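Local coordinates for tryptophan halogenase superfamily (Brevundimonas sp. BAL3, PDB 6FRL), which acts as a flavin-dependent halogenase that prefers bromination to chlorination, at residues G115-H118 with Y119-Q123; F411-D414 with C415-M418; V420-T423 with L424-I428; A452-G456 with F457-P461. All coordinates share one frame; numbering follows the deposited sequence.

Interaction 1. Residues G115-H118 with Y119-Q123; sequences GFHH and YWLKQ
Phe116 and Trp120 meet one turn apart at the start of helix 116-125, where Trp120 N donates to Phe116 O (3.1 Å). The same i to i+4 pattern continues with Leu121 N to His117 O at 2.8 Å and Lys122 N to His118 O. Trp120 can be followed outward from the backbone. Trp120 CB lies 4.1 Å from Phe116 CE2, the two side chains crossing at a slant, and 3.5 Å from His117 O. With CG anti to the backbone N (chi1 -178°), the indole is carried away from the first turn, and CE3 is its last atom near that turn, presenting the ring edge of Trp120 to His117 O at 4.1 Å. Farther out, NE1 bonds to Ala130 O, the ring meets Tyr135 at a steep angle, and the benzo tip approaches Asp455 and Tyr460. Leu121 follows the backbone more closely, its CD1 coming to the edge of the His117 imidazole, 4.4 Å from His117 CD2. Tyr119 turns its ring edge to the carbonyl of Phe116, with CD2 3.8 Å from Gly115 O. The polar tips look away from the turn: His117 NE2 bonds to Gly435 O, and Lys122 NZ pairs with Asp469. Backbone bonding therefore holds this turn together, with slight apolar contact added, while the aromatic and basic ends are spent on joining the helix to neighbouring loops and helices.

Interaction 2. Residues F411-D414 with C415-M418; sequences FWRD and CREM
Backbone bonds run four residues back along helix 410-417, Cys415 N to Phe411 O at 3.1 Å, Arg416 N to Trp412 O at 3.2 Å and Glu417 N to Arg413 O at 3.0 Å. On the buried side Cys415 sets SG over one face of the Phe411 ring, 4.3 Å from its centroid and 18° off the ring normal, while its CB lies 4.5 Å from Trp412 CE3. Arg416, next along the helix, bends at chi3 (42°), which folds its guanidinium back so that one face lies over Trp412 O. Arg416 NH2 comes 3.6 Å from Arg413 CG, and the two guanidinium planes stand nearly perpendicular. NH1 of Arg416 donates to the carbonyls of Asn404 and Arg406, whereas Arg413 pairs with Asp410. A leucine in place of Arg416 would probably leave those two loop carbonyls without their shared donor and uncover the backbone beside Arg413. Asp414 O receives weak bonds from Glu417 N and Met418 N, where the chain leaves helical geometry. The arrangement is that of a short amphipathic helix near its C-terminal end, with a cysteine sulfur-aromatic contact on its buried side, which packs against Tyr401 of helix 376-402.

Interaction 3. Residues V420-T423 with L424-I428; sequences VPET and LERKI
The first turn of helix 422-434 is built where Val420 and Pro421 touch Leu424 and Glu425, with Pro421 at the N-cap position. Its carbonyl starts the helical bonding: Glu425 N donates to Pro421 O at 3.1 Å, and Leu424 N adds a weak bond to the same oxygen. Arg426 N continues with Glu422 O at 3.0 Å. Val420, just ahead of the helix, folds back over it. Val420 CG2 touches both Leu424 CD2 (4.0 Å) and Glu425 CG (3.9 Å), so this one methyl bridges a buried leucine and the aliphatic stem of an exposed glutamate. Leu424 faces inward against Ile398 and Trp450, and Trp450 also meets Lys427 in a cation-pi contact, the NZ of that lysine reaching Glu443 and the carbonyl of Val438. Thr423 holds OG1 between its backbone N and carbonyl carbon (chi1 42°), from where it hydrogen-bonds to Asp395 of helix 376-402 and ties the two helices. Arg426 reaches the subunit boundary, where NH2 makes long, weak ion pairs with Glu381 and Asp384 of the second subunit. Nearer the backbone, the stem of Arg426 runs past the carbonyl that accepts its own backbone N-H, with Arg426 CG 3.5 Å from Glu422 O.

Interaction 4. Residues A452-G456 with F457-P461; sequences AIYDG and FGLYP
Helix 447-456 ends in a Schellman motif, in which Leu459 N returns to Tyr454 O at 3.0 Å and Gly458 N to Asp455 O at 3.1 Å. Gly458, the C-prime residue, has the positive phi that lets the chain turn back; its amide approaches Asp455 O from well above the carbonyl plane. One step earlier, Phe457 N closes the last regular turn on Ile453 O. Ile453 and Phe457 then run side by side in the same direction, with CG2 of Ile453 3.7 Å from Phe457 CD2, and the phenyl edge facing the carbonyl of Ile453. Across the reversal, Leu459 CD2 comes obliquely to the Tyr454 ring, 4.3 Å from Tyr454 CD1. Trp431 of helix 422-434 stacks on that tyrosine and hydrogen-bonds through NE1 to Leu459 O on the outgoing loop. Asp455 turns its carboxylate opposite the backbone N across the CA-CB bond (chi1 166°), which brings it round to Tyr460. The phenol of Tyr460, whose ring also takes part in a cation-pi contact with Arg124, crosses Asp455 obliquely, ring and carboxylate planes 54° apart, and links the loop to the last turn of the helix. A phenylalanine at this position would probably leave Asp455 OD1 without its hydroxyl donor and the phenyl ring free to turn from the carboxylate. Tyr460 OH donates to Asp455 OD1 over a short 2.5 Å, meeting it 36° out of the carboxylate plane.

Overall arrangement
The four contacts follow one another along the chain, and interaction 4 joins interactions 1 and 3. Interactions 1 and 4 touch, their centres about 13 Å apart: Trp120 CZ3 packs 3.6 Å from Tyr460 CE1, and Leu121 CD1 lies 3.7 Å from Pro461 CG. Interactions 3 and 4 also touch, their centres about 15 Å apart: Tyr454 OH nears Lys427 O at 3.7 Å. Interaction 2 adjoins interaction 3 in sequence, its helix preceding 422-434, but stays about 7 Å from interaction 4 at the nearest atoms. A glycerol, probably from crystallisation, lies about 5 Å from the Thr423 side chain in interaction 3.

Interaction 1. Residues G115-H118 with Y119-Q123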
# COMPACT_ATOMS: atom_id res chain seq x y z
N GLY B 115 -11.37 1.90 -13.77
CA GLY B 115 -11.51 3.20 -13.16
C GLY B 115 -12.48 4.06 -13.96
O GLY B 115 -12.44 4.09 -15.21
N PHE B 116 -13.30 4.79 -13.22
CA PHE B 116 -14.27 5.67 -13.85
C PHE B 116 -13.71 6.56 -14.96
O PHE B 116 -14.34 6.72 -16.01
CB PHE B 116 -14.92 6.57 -12.80
CG PHE B 116 -15.87 7.56 -13.39
CD1 PHE B 116 -17.09 7.16 -13.88
CD2 PHE B 116 -15.54 8.91 -13.44
CE1 PHE B 116 -17.95 8.07 -14.44
CE2 PHE B 116 -16.40 9.83 -13.97
CZ PHE B 116 -17.60 9.41 -14.50
N HIS B 117 -12.54 7.18 -14.72
CA HIS B 117 -11.98 8.14 -15.66
C HIS B 117 -11.84 7.62 -17.12
O HIS B 117 -11.94 8.42 -18.06
CB HIS B 117 -10.68 8.73 -15.14
CG HIS B 117 -9.55 7.76 -15.03
ND1 HIS B 117 -9.36 6.95 -13.93
CD2 HIS B 117 -8.50 7.51 -15.86
CE1 HIS B 117 -8.25 6.24 -14.09
NE2 HIS B 117 -7.73 6.55 -15.26
N HIS B 118 -11.65 6.30 -17.29
CA HIS B 118 -11.58 5.67 -18.63
C HIS B 118 -12.91 5.76 -19.39
O HIS B 118 -12.93 6.17 -20.53
CB HIS B 118 -11.14 4.20 -18.54
CG HIS B 118 -9.76 4.03 -17.98
ND1 HIS B 118 -8.64 4.58 -18.58
CD2 HIS B 118 -9.32 3.40 -16.87
CE1 HIS B 118 -7.57 4.27 -17.88
NE2 HIS B 118 -7.96 3.57 -16.82
N TYR B 119 -14.01 5.43 -18.72
CA TYR B 119 -15.32 5.59 -19.31
C TYR B 119 -15.59 7.09 -19.64
O TYR B 119 -16.07 7.42 -20.74
CB TYR B 119 -16.39 5.04 -18.38
CG TYR B 119 -16.29 3.55 -18.11
CD1 TYR B 119 -16.86 2.62 -18.96
CD2 TYR B 119 -15.62 3.08 -16.97
CE1 TYR B 119 -16.76 1.24 -18.70
CE2 TYR B 119 -15.52 1.71 -16.69
CZ TYR B 119 -16.09 0.80 -17.55
OH TYR B 119 -15.95 -0.54 -17.25
N TRP B 120 -15.24 7.99 -18.71
CA TRP B 120 -15.36 9.43 -18.94
C TRP B 120 -14.55 9.88 -20.16
O TRP B 120 -15.02 10.70 -20.95
CB TRP B 120 -14.91 10.23 -17.72
CG TRP B 120 -15.05 11.71 -17.89
CD1 TRP B 120 -16.19 12.45 -17.80
CD2 TRP B 120 -14.01 12.62 -18.22
NE1 TRP B 120 -15.92 13.78 -18.03
CE2 TRP B 120 -14.58 13.91 -18.30
CE3 TRP B 120 -12.64 12.48 -18.45
CZ2 TRP B 120 -13.83 15.07 -18.61
CZ3 TRP B 120 -11.88 13.62 -18.76
CH2 TRP B 120 -12.48 14.90 -18.84
N LEU B 121 -13.35 9.35 -20.31
CA LEU B 121 -12.55 9.68 -21.50
C LEU B 121 -13.14 9.20 -22.82
O LEU B 121 -13.14 9.94 -23.80
CB LEU B 121 -11.10 9.20 -21.36
CG LEU B 121 -10.29 10.04 -20.37
CD1 LEU B 121 -9.10 9.28 -19.81
CD2 LEU B 121 -9.88 11.34 -21.05
N LYS B 122 -13.65 7.97 -22.85
CA LYS B 122 -14.36 7.45 -24.03
C LYS B 122 -15.46 8.41 -24.47
O LYS B 122 -15.54 8.81 -25.63
CB LYS B 122 -14.98 6.06 -23.78
CG LYS B 122 -15.92 5.63 -24.90
CD LYS B 122 -16.36 4.17 -24.72
CE LYS B 122 -17.19 3.68 -25.88
NZ LYS B 122 -16.43 3.89 -27.15
N GLN B 123 -16.31 8.79 -23.52
CA GLN B 123 -17.43 9.69 -23.81
C GLN B 123 -16.94 11.07 -24.22
O GLN B 123 -17.48 11.70 -25.12
CB GLN B 123 -18.40 9.78 -22.62
CG GLN B 123 -19.80 10.30 -22.96
CD GLN B 123 -20.60 9.38 -23.91
OE1 GLN B 123 -20.43 8.16 -23.95
NE2 GLN B 123 -21.45 10.00 -24.71

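Interaction 2. Residues F411-D414 with C415-M418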
# COMPACT_ATOMS: atom_id res chain seq x y z
N PHE B 411 8.62 33.27 -15.80
CA PHE B 411 8.44 32.38 -14.66
C PHE B 411 7.70 31.09 -15.07
O PHE B 411 8.19 29.97 -14.82
CB PHE B 411 7.66 33.11 -13.56
CG PHE B 411 7.32 32.24 -12.38
CD1 PHE B 411 8.28 31.94 -11.44
CD2 PHE B 411 6.04 31.72 -12.23
CE1 PHE B 411 7.97 31.13 -10.36
CE2 PHE B 411 5.73 30.92 -11.16
CZ PHE B 411 6.69 30.62 -10.22
N TRP B 412 6.57 31.28 -15.74
CA TRP B 412 5.67 30.20 -16.11
C TRP B 412 6.16 29.33 -17.28
O TRP B 412 5.97 28.11 -17.22
CB TRP B 412 4.23 30.73 -16.33
CG TRP B 412 3.54 31.19 -15.04
CD1 TRP B 412 3.16 32.47 -14.71
CD2 TRP B 412 3.18 30.38 -13.91
NE1 TRP B 412 2.57 32.50 -13.47
CE2 TRP B 412 2.58 31.23 -12.95
CE3 TRP B 412 3.30 29.02 -13.61
CZ2 TRP B 412 2.10 30.76 -11.73
CZ3 TRP B 412 2.83 28.55 -12.41
CH2 TRP B 412 2.24 29.42 -11.48
N ARG B 413 6.77 29.91 -18.32
CA ARG B 413 7.44 29.10 -19.38
C ARG B 413 8.49 28.18 -18.77
O ARG B 413 8.57 26.99 -19.10
CB ARG B 413 8.14 29.96 -20.44
CG ARG B 413 7.22 30.77 -21.34
CD ARG B 413 8.04 31.69 -22.26
NE ARG B 413 7.19 32.71 -22.89
CZ ARG B 413 6.92 33.94 -22.40
NH1 ARG B 413 7.43 34.37 -21.26
NH2 ARG B 413 6.13 34.76 -23.08
N ASP B 414 9.32 28.75 -17.90
CA ASP B 414 10.39 28.01 -17.27
C ASP B 414 9.88 26.86 -16.46
O ASP B 414 10.44 25.77 -16.52
CB ASP B 414 11.25 28.91 -16.38
CG ASP B 414 12.13 29.88 -17.17
OD1 ASP B 414 12.17 29.81 -18.43
OD2 ASP B 414 12.77 30.70 -16.50
N CYS B 415 8.82 27.08 -15.69
CA CYS B 415 8.18 26.00 -14.89
C CYS B 415 7.77 24.84 -15.80
O CYS B 415 8.07 23.68 -15.49
CB CYS B 415 6.99 26.53 -14.10
SG CYS B 415 7.44 27.38 -12.56
N ARG B 416 7.14 25.17 -16.93
CA ARG B 416 6.75 24.19 -17.97
C ARG B 416 7.90 23.43 -18.66
O ARG B 416 7.74 22.27 -19.04
CB ARG B 416 5.88 24.89 -19.02
CG ARG B 416 5.26 23.99 -20.07
CD ARG B 416 4.15 24.72 -20.84
NE ARG B 416 4.54 26.10 -21.18
CZ ARG B 416 3.98 27.22 -20.71
NH1 ARG B 416 2.96 27.22 -19.84
NH2 ARG B 416 4.46 28.40 -21.12
N GLU B 417 9.06 24.06 -18.78
CA GLU B 417 10.22 23.41 -19.38
C GLU B 417 11.28 22.96 -18.39
O GLU B 417 12.25 22.32 -18.80
CB GLU B 417 10.83 24.34 -20.43
CG GLU B 417 9.95 24.51 -21.68
CD GLU B 417 10.10 25.86 -22.34
OE1 GLU B 417 11.22 26.43 -22.31
OE2 GLU B 417 9.10 26.37 -22.89
N MET B 418 11.12 23.27 -17.10
CA MET B 418 12.11 22.88 -16.04
C MET B 418 12.24 21.35 -15.94
O MET B 418 11.26 20.63 -16.13
CB MET B 418 11.77 23.47 -14.64
CG MET B 418 10.78 22.67 -13.78
SD MET B 418 9.95 23.50 -12.41
CE MET B 418 11.39 24.16 -11.59

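Interaction 3. Residues V420-T423 with L424-I428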
# COMPACT_ATOMS: atom_id res chain seq x y z
N VAL B 420 12.44 17.83 -13.84
CA VAL B 420 11.71 17.36 -12.68
C VAL B 420 12.26 16.00 -12.31
O VAL B 420 12.80 15.29 -13.15
CB VAL B 420 10.16 17.28 -12.93
CG1 VAL B 420 9.62 18.57 -13.53
CG2 VAL B 420 9.77 16.13 -13.83
N PRO B 421 12.12 15.62 -11.04
CA PRO B 421 12.65 14.34 -10.66
C PRO B 421 12.15 13.20 -11.56
O PRO B 421 11.04 13.27 -12.08
CB PRO B 421 12.14 14.17 -9.22
CG PRO B 421 12.00 15.57 -8.72
CD PRO B 421 11.50 16.33 -9.91
N GLU B 422 13.00 12.19 -11.75
CA GLU B 422 12.67 10.96 -12.48
C GLU B 422 11.42 10.25 -11.96
O GLU B 422 10.66 9.68 -12.75
CB GLU B 422 13.88 9.99 -12.50
CG GLU B 422 13.53 8.50 -12.64
CD GLU B 422 14.59 7.66 -13.37
OE1 GLU B 422 15.81 7.88 -13.14
OE2 GLU B 422 14.18 6.79 -14.19
N THR B 423 11.22 10.24 -10.65
CA THR B 423 9.99 9.67 -10.05
C THR B 423 8.68 10.28 -10.64
O THR B 423 7.72 9.56 -10.91
CB THR B 423 9.99 9.84 -8.53
OG1 THR B 423 10.47 11.14 -8.22
CG2 THR B 423 10.92 8.83 -7.87
N LEU B 424 8.70 11.60 -10.86
CA LEU B 424 7.61 12.33 -11.48
C LEU B 424 7.54 12.16 -13.00
O LEU B 424 6.43 12.18 -13.58
CB LEU B 424 7.70 13.82 -11.14
CG LEU B 424 6.54 14.69 -11.64
CD1 LEU B 424 5.20 14.17 -11.11
CD2 LEU B 424 6.78 16.12 -11.19
N GLU B 425 8.70 12.06 -13.66
CA GLU B 425 8.76 11.77 -15.11
C GLU B 425 8.02 10.48 -15.40
O GLU B 425 7.22 10.42 -16.33
CB GLU B 425 10.20 11.68 -15.64
CG GLU B 425 10.86 13.04 -15.91
CD GLU B 425 12.36 12.93 -16.31
OE1 GLU B 425 12.93 11.80 -16.32
OE2 GLU B 425 12.97 13.99 -16.60
N ARG B 426 8.28 9.46 -14.59
CA ARG B 426 7.66 8.15 -14.77
C ARG B 426 6.14 8.18 -14.58
O ARG B 426 5.43 7.52 -15.34
CB ARG B 426 8.24 7.13 -13.80
CG ARG B 426 9.62 6.62 -14.18
CD ARG B 426 10.12 5.72 -13.08
NE ARG B 426 9.15 4.62 -12.85
CZ ARG B 426 9.14 3.81 -11.79
NH1 ARG B 426 10.03 3.94 -10.80
NH2 ARG B 426 8.21 2.86 -11.72
N LYS B 427 5.67 8.94 -13.58
CA LYS B 427 4.24 9.13 -13.34
C LYS B 427 3.57 9.77 -14.53
O LYS B 427 2.56 9.26 -15.02
CB LYS B 427 3.97 9.98 -12.09
CG LYS B 427 3.87 9.20 -10.80
CD LYS B 427 3.66 10.10 -9.59
CE LYS B 427 2.68 9.51 -8.59
NZ LYS B 427 3.33 8.53 -7.72
N ILE B 428 4.12 10.91 -14.98
CA ILE B 428 3.56 11.67 -16.11
C ILE B 428 3.58 10.80 -17.36
O ILE B 428 2.62 10.82 -18.11
CB ILE B 428 4.30 13.00 -16.34
CG1 ILE B 428 4.03 13.96 -15.18
CG2 ILE B 428 3.87 13.68 -17.63
CD1 ILE B 428 4.89 15.21 -15.23

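Interaction 4. Residues A452-G456 with F457-P461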
# COMPACT_ATOMS: atom_id res chain seq x y z
N ALA B 452 -7.20 14.72 -10.27
CA ALA B 452 -7.72 16.10 -10.18
C ALA B 452 -6.76 17.12 -10.79
O ALA B 452 -7.17 18.10 -11.42
CB ALA B 452 -8.02 16.47 -8.73
N ILE B 453 -5.46 16.88 -10.59
CA ILE B 453 -4.46 17.78 -11.13
C ILE B 453 -4.29 17.55 -12.65
O ILE B 453 -4.28 18.52 -13.43
CB ILE B 453 -3.14 17.67 -10.35
CG1 ILE B 453 -3.38 17.94 -8.83
CG2 ILE B 453 -2.08 18.61 -10.93
CD1 ILE B 453 -4.18 19.18 -8.48
N TYR B 454 -4.22 16.28 -13.08
CA TYR B 454 -4.11 16.01 -14.51
C TYR B 454 -5.28 16.68 -15.25
O TYR B 454 -5.06 17.45 -16.19
CB TYR B 454 -4.04 14.51 -14.83
CG TYR B 454 -2.77 13.80 -14.36
CD1 TYR B 454 -1.52 14.31 -14.67
CD2 TYR B 454 -2.82 12.60 -13.65
CE1 TYR B 454 -0.35 13.64 -14.26
CE2 TYR B 454 -1.68 11.93 -13.23
CZ TYR B 454 -0.45 12.45 -13.53
OH TYR B 454 0.71 11.80 -13.15
N ASP B 455 -6.49 16.45 -14.76
CA ASP B 455 -7.67 17.02 -15.38
C ASP B 455 -7.74 18.53 -15.27
O ASP B 455 -8.10 19.21 -16.23
CB ASP B 455 -8.96 16.41 -14.80
CG ASP B 455 -10.16 17.19 -15.17
OD1 ASP B 455 -10.53 17.09 -16.35
OD2 ASP B 455 -10.70 17.91 -14.28
N GLY B 456 -7.39 19.08 -14.12
CA GLY B 456 -7.35 20.56 -13.94
C GLY B 456 -6.42 21.29 -14.91
O GLY B 456 -6.74 22.39 -15.35
N PHE B 457 -5.28 20.69 -15.23
CA PHE B 457 -4.38 21.26 -16.23
C PHE B 457 -4.57 20.74 -17.65
O PHE B 457 -3.76 21.03 -18.50
CB PHE B 457 -2.92 21.06 -15.81
CG PHE B 457 -2.53 21.89 -14.64
CD1 PHE B 457 -2.10 23.18 -14.82
CD2 PHE B 457 -2.63 21.38 -13.36
CE1 PHE B 457 -1.72 23.94 -13.72
CE2 PHE B 457 -2.28 22.13 -12.27
CZ PHE B 457 -1.83 23.42 -12.44
N GLY B 458 -5.64 19.99 -17.92
CA GLY B 458 -5.96 19.51 -19.25
C GLY B 458 -5.01 18.49 -19.88
O GLY B 458 -4.93 18.44 -21.11
N LEU B 459 -4.31 17.68 -19.07
CA LEU B 459 -3.45 16.62 -19.61
C LEU B 459 -4.14 15.25 -19.52
O LEU B 459 -4.31 14.73 -18.44
CB LEU B 459 -2.12 16.59 -18.86
CG LEU B 459 -1.11 15.51 -19.37
CD1 LEU B 459 -0.71 15.70 -20.85
CD2 LEU B 459 0.13 15.41 -18.51
N TYR B 460 -4.47 14.67 -20.68
CA TYR B 460 -5.23 13.42 -20.77
C TYR B 460 -4.51 12.39 -21.61
O TYR B 460 -3.78 12.76 -22.50
CB TYR B 460 -6.58 13.71 -21.43
CG TYR B 460 -7.39 14.76 -20.72
CD1 TYR B 460 -8.01 14.48 -19.50
CD2 TYR B 460 -7.54 16.04 -21.25
CE1 TYR B 460 -8.76 15.42 -18.82
CE2 TYR B 460 -8.29 17.00 -20.58
CZ TYR B 460 -8.90 16.67 -19.36
OH TYR B 460 -9.65 17.59 -18.67
N PRO B 461 -4.73 11.09 -21.35
CA PRO B 461 -4.07 10.04 -22.12
C PRO B 461 -4.56 9.93 -23.55
O PRO B 461 -5.69 10.31 -23.82
CB PRO B 461 -4.41 8.75 -21.38
CG PRO B 461 -5.43 9.08 -20.36
CD PRO B 461 -5.40 10.56 -20.15